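PDB 5G24: type-iv like pilin ttha1219 from Thermus thermophilus, which is of uncharted detailed function but, as a type IV pilin-like protein, probably takes part in a pilus or related filament at the cell surface. Local coordinates for residues Val142-Val147 with Tyr179-Val184; Trp155-Gln160 with Ser208-Pro213; Ala175-Leu180 with Leu226-Thr231. All blocks are in the same frame, centred on the assembly; numbering follows the deposited sequence.

Interaction 1 (Val142-Val147 with Tyr179-Val184)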
loop_
_atom_site.group_PDB
_atom_site.type_symbol
_atom_site.label_atom_id
_atom_site.label_comp_id
_atom_site.label_asym_id
_atom_site.label_seq_id
_atom_site.Cartn_x
_atom_site.Cartn_y
_atom_site.Cartn_z
ATOM N N VAL A 142 -16.270 -2.197 4.203
ATOM C CA VAL A 142 -15.462 -2.870 5.202
ATOM C C VAL A 142 -16.298 -3.042 6.416
ATOM O O VAL A 142 -16.810 -2.033 6.913
ATOM C CB VAL A 142 -14.180 -2.007 5.550
ATOM C CG1 VAL A 142 -13.368 -2.685 6.601
ATOM C CG2 VAL A 142 -13.390 -1.831 4.307
ATOM N N GLU A 143 -16.456 -4.287 6.870
ATOM C CA GLU A 143 -17.396 -4.650 7.908
ATOM C C GLU A 143 -16.728 -4.932 9.200
ATOM O O GLU A 143 -17.392 -4.934 10.200
ATOM C CB GLU A 143 -18.234 -5.854 7.470
ATOM C CG GLU A 143 -19.193 -5.425 6.325
ATOM C CD GLU A 143 -19.732 -6.565 5.512
ATOM O OE1 GLU A 143 -19.345 -7.711 5.840
ATOM O OE2 GLU A 143 -20.559 -6.310 4.580
ATOM N N ALA A 144 -15.448 -5.300 9.217
ATOM C CA ALA A 144 -14.834 -5.673 10.484
ATOM C C ALA A 144 -13.353 -5.404 10.374
ATOM O O ALA A 144 -12.791 -5.769 9.384
ATOM C CB ALA A 144 -15.064 -7.177 10.814
ATOM N N PHE A 145 -12.768 -4.949 11.498
ATOM C CA PHE A 145 -11.333 -4.825 11.693
ATOM C C PHE A 145 -11.042 -5.329 13.126
ATOM O O PHE A 145 -11.745 -4.925 14.057
ATOM C CB PHE A 145 -10.982 -3.370 11.521
ATOM C CG PHE A 145 -9.487 -3.006 11.651
ATOM C CD1 PHE A 145 -8.534 -3.659 11.002
ATOM C CD2 PHE A 145 -9.130 -1.880 12.335
ATOM C CE1 PHE A 145 -7.179 -3.277 11.071
ATOM C CE2 PHE A 145 -7.805 -1.498 12.450
ATOM C CZ PHE A 145 -6.822 -2.223 11.849
ATOM N N ARG A 146 -10.005 -6.162 13.274
ATOM C CA ARG A 146 -9.548 -6.649 14.530
ATOM C C ARG A 146 -8.034 -6.564 14.607
ATOM O O ARG A 146 -7.387 -6.807 13.648
ATOM C CB ARG A 146 -9.936 -8.104 14.742
ATOM C CG ARG A 146 -11.415 -8.356 14.695
ATOM C CD ARG A 146 -12.105 -7.775 15.949
ATOM N NE ARG A 146 -13.499 -8.155 15.938
ATOM C CZ ARG A 146 -14.442 -7.651 15.139
ATOM N NH1 ARG A 146 -14.195 -6.617 14.371
ATOM N NH2 ARG A 146 -15.692 -8.080 15.227
ATOM N N VAL A 147 -7.509 -6.234 15.794
ATOM C CA VAL A 147 -6.073 -6.175 16.063
ATOM C C VAL A 147 -5.779 -6.976 17.330
ATOM O O VAL A 147 -6.359 -6.747 18.350
ATOM C CB VAL A 147 -5.534 -4.731 16.198
ATOM C CG1 VAL A 147 -4.032 -4.705 16.185
ATOM C CG2 VAL A 147 -5.982 -3.844 15.024
ATOM N N TYR A 179 -6.929 -8.267 11.125
ATOM C CA TYR A 179 -7.990 -8.914 10.355
ATOM C C TYR A 179 -8.929 -7.880 9.760
ATOM O O TYR A 179 -9.349 -6.917 10.453
ATOM C CB TYR A 179 -8.762 -9.857 11.226
ATOM C CG TYR A 179 -10.013 -10.432 10.620
ATOM C CD1 TYR A 179 -9.950 -11.476 9.798
ATOM C CD2 TYR A 179 -11.223 -9.842 10.816
ATOM C CE1 TYR A 179 -11.048 -12.022 9.196
ATOM C CE2 TYR A 179 -12.405 -10.358 10.221
ATOM C CZ TYR A 179 -12.294 -11.480 9.425
ATOM O OH TYR A 179 -13.400 -11.987 8.828
ATOM N N LEU A 180 -9.233 -8.078 8.498
ATOM C CA LEU A 180 -10.223 -7.303 7.743
ATOM C C LEU A 180 -11.292 -8.199 7.060
ATOM O O LEU A 180 -10.940 -9.271 6.495
ATOM C CB LEU A 180 -9.569 -6.468 6.621
ATOM C CG LEU A 180 -8.928 -5.201 7.084
ATOM C CD1 LEU A 180 -8.204 -4.540 5.909
ATOM C CD2 LEU A 180 -9.977 -4.274 7.710
ATOM N N LEU A 181 -12.533 -7.734 7.078
ATOM C CA LEU A 181 -13.657 -8.380 6.343
ATOM C C LEU A 181 -14.295 -7.318 5.519
ATOM O O LEU A 181 -14.585 -6.244 6.001
ATOM C CB LEU A 181 -14.669 -8.953 7.314
ATOM C CG LEU A 181 -15.936 -9.546 6.706
ATOM C CD1 LEU A 181 -15.708 -10.840 5.921
ATOM C CD2 LEU A 181 -16.971 -9.716 7.805
ATOM N N ALA A 182 -14.578 -7.631 4.282
ATOM C CA ALA A 182 -15.273 -6.666 3.390
ATOM C C ALA A 182 -16.176 -7.342 2.394
ATOM O O ALA A 182 -16.075 -8.520 2.119
ATOM C CB ALA A 182 -14.235 -5.841 2.620
ATOM N N SER A 183 -17.052 -6.552 1.831
ATOM C CA SER A 183 -18.064 -7.062 0.942
ATOM C C SER A 183 -18.251 -6.165 -0.267
ATOM O O SER A 183 -18.141 -4.958 -0.156
ATOM C CB SER A 183 -19.428 -7.289 1.687
ATOM O OG SER A 183 -20.067 -6.058 2.050
ATOM N N VAL A 184 -18.651 -6.796 -1.375
ATOM C CA VAL A 184 -19.125 -6.098 -2.540
ATOM C C VAL A 184 -20.402 -6.670 -3.095
ATOM O O VAL A 184 -20.679 -7.827 -2.915
ATOM C CB VAL A 184 -18.030 -6.091 -3.705
ATOM C CG1 VAL A 184 -16.803 -5.365 -3.215
ATOM C CG2 VAL A 184 -17.623 -7.474 -4.126
#
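Glu143 and Ser183 meet through their side chains: Ser183 OG donates to Glu143 OE2 at 2.6 Å, approaching from above the carboxylate plane (52° out of it). Glu143 reaches it with CG beside its own backbone N (chi1 -69°) and the chain extended beyond. The other carboxylate oxygen, OE1, comes near the Leu181 CD2 methyl and forms a salt bridge with Arg222, while Ser183 OG is also bonded to Arg220; the Arg222 salt bridge would probably favour an ionised Glu143. The backbones run antiparallel, their axes 4.5 Å apart, and a classic beta bulge interrupts the pairing: Glu143 and Ala144 both face Leu181. Leu181 O takes a nearly straight bond from Glu143 N at 2.8 Å and only a weak one from Ala144 N, after which Leu181 N to Ala144 O and the Arg146-Tyr179 pair restore regular bonding. This joins two inner strands of the four-stranded sheet that packs on the long N-terminal helix of this pilin. On the helix-facing side, Leu180 CD2 touches Val142 CG1 at 3.9 Å and Phe145 CD1 at 3.6 Å; Leu56 and Thr52 of helix 35-61 touch Phe145 and Leu180 respectively. On the other face, Ala144 CB sits at the edge of the Tyr179 ring, 4.2 Å from CE2, and against Leu181 CB. Arg146 lies alongside Tyr179, but a bend at chi2 (-71°) turns its guanidinium back to its own strand, where NH1 bonds Phe145 O at 3.0 Å from above the carbonyl plane, while NH2 bonds Glu211 O; Tyr179 OH is held by Glu224.

Interaction 2 (Trp155-Gln160 with Ser208-Pro213)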
loop_
_atom_site.group_PDB
_atom_site.type_symbol
_atom_site.label_atom_id
_atom_site.label_comp_id
_atom_site.label_asym_id
_atom_site.label_seq_id
_atom_site.Cartn_x
_atom_site.Cartn_y
_atom_site.Cartn_z
ATOM N N TRP A 155 -0.364 -14.544 22.350
ATOM C CA TRP A 155 -1.234 -13.600 21.649
ATOM C C TRP A 155 -2.206 -12.986 22.618
ATOM O O TRP A 155 -2.753 -13.694 23.398
ATOM C CB TRP A 155 -1.925 -14.238 20.435
ATOM C CG TRP A 155 -0.994 -14.420 19.277
ATOM C CD1 TRP A 155 -0.398 -15.570 18.873
ATOM C CD2 TRP A 155 -0.619 -13.425 18.326
ATOM N NE1 TRP A 155 0.362 -15.347 17.764
ATOM C CE2 TRP A 155 0.222 -14.031 17.395
ATOM C CE3 TRP A 155 -0.900 -12.072 18.179
ATOM C CZ2 TRP A 155 0.790 -13.325 16.349
ATOM C CZ3 TRP A 155 -0.372 -11.398 17.126
ATOM C CH2 TRP A 155 0.464 -12.013 16.230
ATOM N N LYS A 156 -2.407 -11.671 22.543
ATOM C CA LYS A 156 -3.369 -10.940 23.371
ATOM C C LYS A 156 -4.150 -9.935 22.585
ATOM O O LYS A 156 -3.792 -9.560 21.476
ATOM C CB LYS A 156 -2.722 -10.192 24.496
ATOM C CG LYS A 156 -2.009 -11.114 25.482
ATOM C CD LYS A 156 -1.418 -10.374 26.609
ATOM C CE LYS A 156 -0.545 -11.282 27.376
ATOM N NZ LYS A 156 -0.136 -10.602 28.638
ATOM N N ARG A 157 -5.289 -9.569 23.142
ATOM C CA ARG A 157 -6.206 -8.604 22.503
ATOM C C ARG A 157 -7.017 -7.944 23.609
ATOM O O ARG A 157 -7.965 -8.529 24.118
ATOM C CB ARG A 157 -7.151 -9.282 21.486
ATOM C CG ARG A 157 -8.145 -8.299 20.849
ATOM C CD ARG A 157 -8.675 -8.753 19.506
ATOM N NE ARG A 157 -9.840 -7.964 19.151
ATOM C CZ ARG A 157 -11.063 -8.168 19.647
ATOM N NH1 ARG A 157 -11.325 -9.166 20.497
ATOM N NH2 ARG A 157 -11.978 -7.311 19.354
ATOM N N GLN A 158 -6.591 -6.782 24.019
ATOM C CA GLN A 158 -7.162 -6.102 25.169
ATOM C C GLN A 158 -6.805 -4.646 25.102
ATOM O O GLN A 158 -5.918 -4.278 24.351
ATOM C CB GLN A 158 -6.649 -6.684 26.494
ATOM C CG GLN A 158 -5.110 -6.585 26.651
ATOM C CD GLN A 158 -4.564 -7.347 27.824
ATOM O OE1 GLN A 158 -4.927 -8.483 28.071
ATOM N NE2 GLN A 158 -3.648 -6.725 28.552
ATOM N N ALA A 159 -7.506 -3.828 25.860
ATOM C CA ALA A 159 -7.195 -2.420 25.907
ATOM C C ALA A 159 -5.776 -2.352 26.454
ATOM O O ALA A 159 -5.522 -2.889 27.533
ATOM C CB ALA A 159 -8.175 -1.685 26.816
ATOM N N GLN A 160 -4.855 -1.757 25.723
ATOM C CA GLN A 160 -3.417 -1.808 26.125
ATOM C C GLN A 160 -2.660 -0.720 25.466
ATOM O O GLN A 160 -2.806 -0.573 24.241
ATOM C CB GLN A 160 -2.798 -3.134 25.705
ATOM C CG GLN A 160 -1.377 -3.403 26.170
ATOM C CD GLN A 160 -1.310 -3.523 27.654
ATOM O OE1 GLN A 160 -1.901 -4.414 28.218
ATOM N NE2 GLN A 160 -0.693 -2.555 28.302
ATOM N N SER A 208 -11.514 -17.010 18.851
ATOM C CA SER A 208 -12.182 -16.490 20.083
ATOM C C SER A 208 -11.455 -15.284 20.642
ATOM O O SER A 208 -12.080 -14.307 20.942
ATOM C CB SER A 208 -12.309 -17.523 21.183
ATOM O OG SER A 208 -11.026 -17.709 21.756
ATOM N N LEU A 209 -10.117 -15.291 20.608
ATOM C CA LEU A 209 -9.394 -14.079 20.849
ATOM C C LEU A 209 -9.798 -12.879 19.945
ATOM O O LEU A 209 -9.994 -11.776 20.446
ATOM C CB LEU A 209 -7.913 -14.339 20.716
ATOM C CG LEU A 209 -7.041 -13.224 21.315
ATOM C CD1 LEU A 209 -7.195 -13.054 22.833
ATOM C CD2 LEU A 209 -5.573 -13.424 20.975
ATOM N N LEU A 210 -9.976 -13.116 18.634
ATOM C CA LEU A 210 -10.373 -12.082 17.664
ATOM C C LEU A 210 -11.818 -11.625 17.665
ATOM O O LEU A 210 -12.143 -10.619 17.011
ATOM C CB LEU A 210 -9.985 -12.489 16.220
ATOM C CG LEU A 210 -8.535 -12.824 16.033
ATOM C CD1 LEU A 210 -8.233 -13.186 14.556
ATOM C CD2 LEU A 210 -7.574 -11.700 16.518
ATOM N N GLU A 211 -12.685 -12.356 18.368
ATOM C CA GLU A 211 -14.165 -12.076 18.368
ATOM C C GLU A 211 -14.668 -11.713 16.969
ATOM O O GLU A 211 -15.199 -10.611 16.770
ATOM C CB GLU A 211 -14.485 -10.949 19.324
ATOM C CG GLU A 211 -14.204 -11.230 20.806
ATOM C CD GLU A 211 -14.491 -10.009 21.720
ATOM O OE1 GLU A 211 -13.815 -8.919 21.631
ATOM O OE2 GLU A 211 -15.501 -10.069 22.488
ATOM N N LEU A 212 -14.500 -12.650 16.027
ATOM C CA LEU A 212 -14.924 -12.511 14.646
ATOM C C LEU A 212 -16.455 -12.316 14.498
ATOM O O LEU A 212 -17.218 -12.983 15.165
ATOM C CB LEU A 212 -14.477 -13.709 13.790
ATOM C CG LEU A 212 -12.987 -13.847 13.532
ATOM C CD1 LEU A 212 -12.704 -14.878 12.471
ATOM C CD2 LEU A 212 -12.372 -12.541 13.016
ATOM N N PRO A 213 -16.896 -11.407 13.608
ATOM C CA PRO A 213 -18.342 -11.282 13.456
ATOM C C PRO A 213 -19.047 -12.418 12.650
ATOM O O PRO A 213 -18.401 -13.257 12.055
ATOM C CB PRO A 213 -18.505 -9.925 12.737
ATOM C CG PRO A 213 -17.236 -9.807 11.954
ATOM C CD PRO A 213 -16.185 -10.677 12.561
#
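Arg157 and Leu209 make the nearest backbone approach, their CA atoms 6.5 Å apart, too wide for strand pairing: residues 155-156 end an edge strand and the chain then becomes a loop, while 208-210 form a weakly bonded helical turn that Glu211 leaves with positive phi (41°). The Arg157 side chain spans the gap, extended from CG to NE with CG trans to the backbone N (chi1 178°). Its NH1 bonds two acceptors, Glu211 OE1 at 2.7 Å, lying near the guanidinium plane and using the anti lone pair, and Leu209 O at 2.9 Å, tilted 24° from that plane. The guanidinium thus engages a carbonyl of the helical turn and a carboxylate just beyond it, fastening the 208-211 turn to the edge of the four-stranded sheet. Leu210 O lies over one guanidinium face, and NH2 adds a weak bond to Glu211 OE1 and a salt bridge to Asp81. Replacement by a leucine would probably leave the Glu211 and Asp81 carboxylates without this shared positive partner and Leu209 O without its side-chain donor. Beside the polar group, Leu209 CG packs on Arg157 CB at 3.9 Å, and Leu209 CD2 reaches Trp155 CB at 3.8 Å.

Interaction 3 (Ala175-Leu180 with Leu226-Thr231)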
loop_
_atom_site.group_PDB
_atom_site.type_symbol
_atom_site.label_atom_id
_atom_site.label_comp_id
_atom_site.label_asym_id
_atom_site.label_seq_id
_atom_site.Cartn_x
_atom_site.Cartn_y
_atom_site.Cartn_z
ATOM N N ALA A 175 4.908 -8.434 17.602
ATOM C CA ALA A 175 4.112 -8.359 16.398
ATOM C C ALA A 175 2.657 -8.007 16.682
ATOM O O ALA A 175 2.181 -8.120 17.826
ATOM C CB ALA A 175 4.175 -9.704 15.639
ATOM N N LEU A 176 1.981 -7.592 15.603
ATOM C CA LEU A 176 0.574 -7.429 15.539
ATOM C C LEU A 176 -0.067 -8.383 14.524
ATOM O O LEU A 176 0.557 -8.726 13.514
ATOM C CB LEU A 176 0.146 -6.031 15.155
ATOM C CG LEU A 176 0.687 -4.928 16.034
ATOM C CD1 LEU A 176 0.143 -3.598 15.477
ATOM C CD2 LEU A 176 0.331 -5.101 17.505
ATOM N N ALA A 177 -1.289 -8.801 14.829
ATOM C CA ALA A 177 -2.140 -9.552 13.891
ATOM C C ALA A 177 -3.298 -8.650 13.493
ATOM O O ALA A 177 -3.923 -8.026 14.385
ATOM C CB ALA A 177 -2.669 -10.834 14.522
ATOM N N LEU A 178 -3.563 -8.541 12.198
ATOM C CA LEU A 178 -4.672 -7.721 11.747
ATOM C C LEU A 178 -5.646 -8.511 10.932
ATOM O O LEU A 178 -5.275 -9.419 10.217
ATOM C CB LEU A 178 -4.152 -6.543 10.949
ATOM C CG LEU A 178 -3.253 -5.668 11.855
ATOM C CD1 LEU A 178 -1.809 -5.808 11.389
ATOM C CD2 LEU A 178 -3.585 -4.252 11.733
ATOM N N TYR A 179 -6.929 -8.267 11.125
ATOM C CA TYR A 179 -7.990 -8.914 10.355
ATOM C C TYR A 179 -8.929 -7.880 9.760
ATOM O O TYR A 179 -9.349 -6.917 10.453
ATOM C CB TYR A 179 -8.762 -9.857 11.226
ATOM C CG TYR A 179 -10.013 -10.432 10.620
ATOM C CD1 TYR A 179 -9.950 -11.476 9.798
ATOM C CD2 TYR A 179 -11.223 -9.842 10.816
ATOM C CE1 TYR A 179 -11.048 -12.022 9.196
ATOM C CE2 TYR A 179 -12.405 -10.358 10.221
ATOM C CZ TYR A 179 -12.294 -11.480 9.425
ATOM O OH TYR A 179 -13.400 -11.987 8.828
ATOM N N LEU A 180 -9.233 -8.078 8.498
ATOM C CA LEU A 180 -10.223 -7.303 7.743
ATOM C C LEU A 180 -11.292 -8.199 7.060
ATOM O O LEU A 180 -10.940 -9.271 6.495
ATOM C CB LEU A 180 -9.569 -6.468 6.621
ATOM C CG LEU A 180 -8.928 -5.201 7.084
ATOM C CD1 LEU A 180 -8.204 -4.540 5.909
ATOM C CD2 LEU A 180 -9.977 -4.274 7.710
ATOM N N LEU A 226 -6.392 -12.149 7.221
ATOM C CA LEU A 226 -5.615 -12.049 8.417
ATOM C C LEU A 226 -4.123 -11.857 7.967
ATOM O O LEU A 226 -3.591 -12.656 7.238
ATOM C CB LEU A 226 -5.734 -13.371 9.195
ATOM C CG LEU A 226 -4.988 -13.543 10.503
ATOM C CD1 LEU A 226 -5.520 -12.623 11.580
ATOM C CD2 LEU A 226 -5.160 -14.983 10.967
ATOM N N TRP A 227 -3.419 -10.927 8.539
ATOM C CA TRP A 227 -1.958 -10.827 8.295
ATOM C C TRP A 227 -1.229 -10.301 9.520
ATOM O O TRP A 227 -1.817 -9.738 10.446
ATOM C CB TRP A 227 -1.698 -9.986 7.039
ATOM C CG TRP A 227 -1.907 -8.441 7.235
ATOM C CD1 TRP A 227 -0.919 -7.466 7.248
ATOM C CD2 TRP A 227 -3.159 -7.730 7.356
ATOM N NE1 TRP A 227 -1.489 -6.224 7.452
ATOM C CE2 TRP A 227 -2.846 -6.342 7.457
ATOM C CE3 TRP A 227 -4.504 -8.120 7.325
ATOM C CZ2 TRP A 227 -3.817 -5.379 7.640
ATOM C CZ3 TRP A 227 -5.481 -7.160 7.470
ATOM C CH2 TRP A 227 -5.136 -5.769 7.615
ATOM N N ILE A 228 0.067 -10.577 9.527
ATOM C CA ILE A 228 0.902 -10.321 10.721
ATOM C C ILE A 228 1.942 -9.286 10.383
ATOM O O ILE A 228 2.507 -9.380 9.402
ATOM C CB ILE A 228 1.634 -11.583 11.216
ATOM C CG1 ILE A 228 0.668 -12.786 11.438
ATOM C CG2 ILE A 228 2.458 -11.331 12.473
ATOM C CD1 ILE A 228 -0.479 -12.580 12.375
ATOM N N VAL A 229 2.165 -8.312 11.255
ATOM C CA VAL A 229 3.194 -7.325 11.107
ATOM C C VAL A 229 4.094 -7.411 12.297
ATOM O O VAL A 229 3.683 -7.215 13.450
ATOM C CB VAL A 229 2.637 -5.921 10.850
ATOM C CG1 VAL A 229 1.601 -5.515 11.815
ATOM C CG2 VAL A 229 3.760 -4.853 10.874
ATOM N N GLN A 230 5.363 -7.656 12.012
ATOM C CA GLN A 230 6.406 -7.602 13.012
ATOM C C GLN A 230 6.529 -6.170 13.515
ATOM O O GLN A 230 6.411 -5.228 12.731
ATOM C CB GLN A 230 7.764 -8.126 12.458
ATOM C CG GLN A 230 7.828 -9.630 12.234
ATOM C CD GLN A 230 7.714 -10.483 13.522
ATOM O OE1 GLN A 230 7.853 -9.980 14.642
ATOM N NE2 GLN A 230 7.497 -11.799 13.353
ATOM N N THR A 231 6.738 -6.035 14.829
ATOM C CA THR A 231 6.903 -4.740 15.479
ATOM C C THR A 231 8.307 -4.621 16.232
ATOM O O THR A 231 8.337 -4.354 17.398
ATOM C CB THR A 231 5.733 -4.426 16.409
ATOM O OG1 THR A 231 5.617 -5.417 17.446
ATOM C CG2 THR A 231 4.472 -4.383 15.657
#
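With CG lodged between its backbone N and carbonyl carbon (chi1 75°), Trp227 lays its indole across the strand pair toward Leu178. There Leu178 CB stands over one face of the six-membered ring, 3.5 Å from the centroid and 10° off the ring normal, a CH-pi contact. Leu178 itself has CG beside its backbone N and an unusual chi2 of 110°, which takes CD1 to Val229 CG1 at 3.4 Å, closer than ordinary methyl packing. The far rim of the indole also meets Leu180, whose CD1 comes within 3.7 Å of Trp227 CH2 at an oblique angle. Beneath these groups the two strands are antiparallel, with hydrogen-bonded pairs Leu176-Val229 and Leu178-Trp227. The bond from Leu178 N to Trp227 O is short and straight, 2.7 Å with the donor nearly in line with the C=O, and the reciprocal amide of Trp227 returns to Leu178 O. The pair joins an inner strand of the four-stranded sheet to one of its two outermost strands, 221-230. Ala53 and Leu56 of helix 35-61 touch Trp227, and Leu60 touches Leu178, so this face turns toward the long pilin helix. On the reverse face, Ala177 CB meets Ile228 CD1 at 3.5 Å, with Trp155 touching both residues, while Leu226 CD1 reaches Tyr179 CB at 4.3 Å. At the strand end Thr231 CG2 packs on Leu176 CG at 3.8 Å, and its OG1 bonds Val173 O. Four main-chain bonds fix the register, whereas the side chains between the strands meet through carbon contacts; this part of the attachment to the helix is thus probably apolar, made by Trp227, Leu178 and Leu180.

In the fold
From the N terminus, helix 35-61 comes before all three contacts and packs against the sheet that all three reach. Interaction 1 opens at 142-147 and closes at 179-184, spanning 31 residues that include strand 154-156. Interaction 2 starts inside that span, at 155-160, and closes at 208-213, so the two cross; interaction 3 starts at 175-180, inside interaction 2, and ends at 226-231, so these cross as well. Interactions 1 and 3 share Tyr179 and Leu180 on strand 173-184, which thereby has a neighbour on each side. Arg146 NH2 to Glu211 O ties the 208-213 segment to the sheet, and Trp155 of the edge strand packs on Ala177.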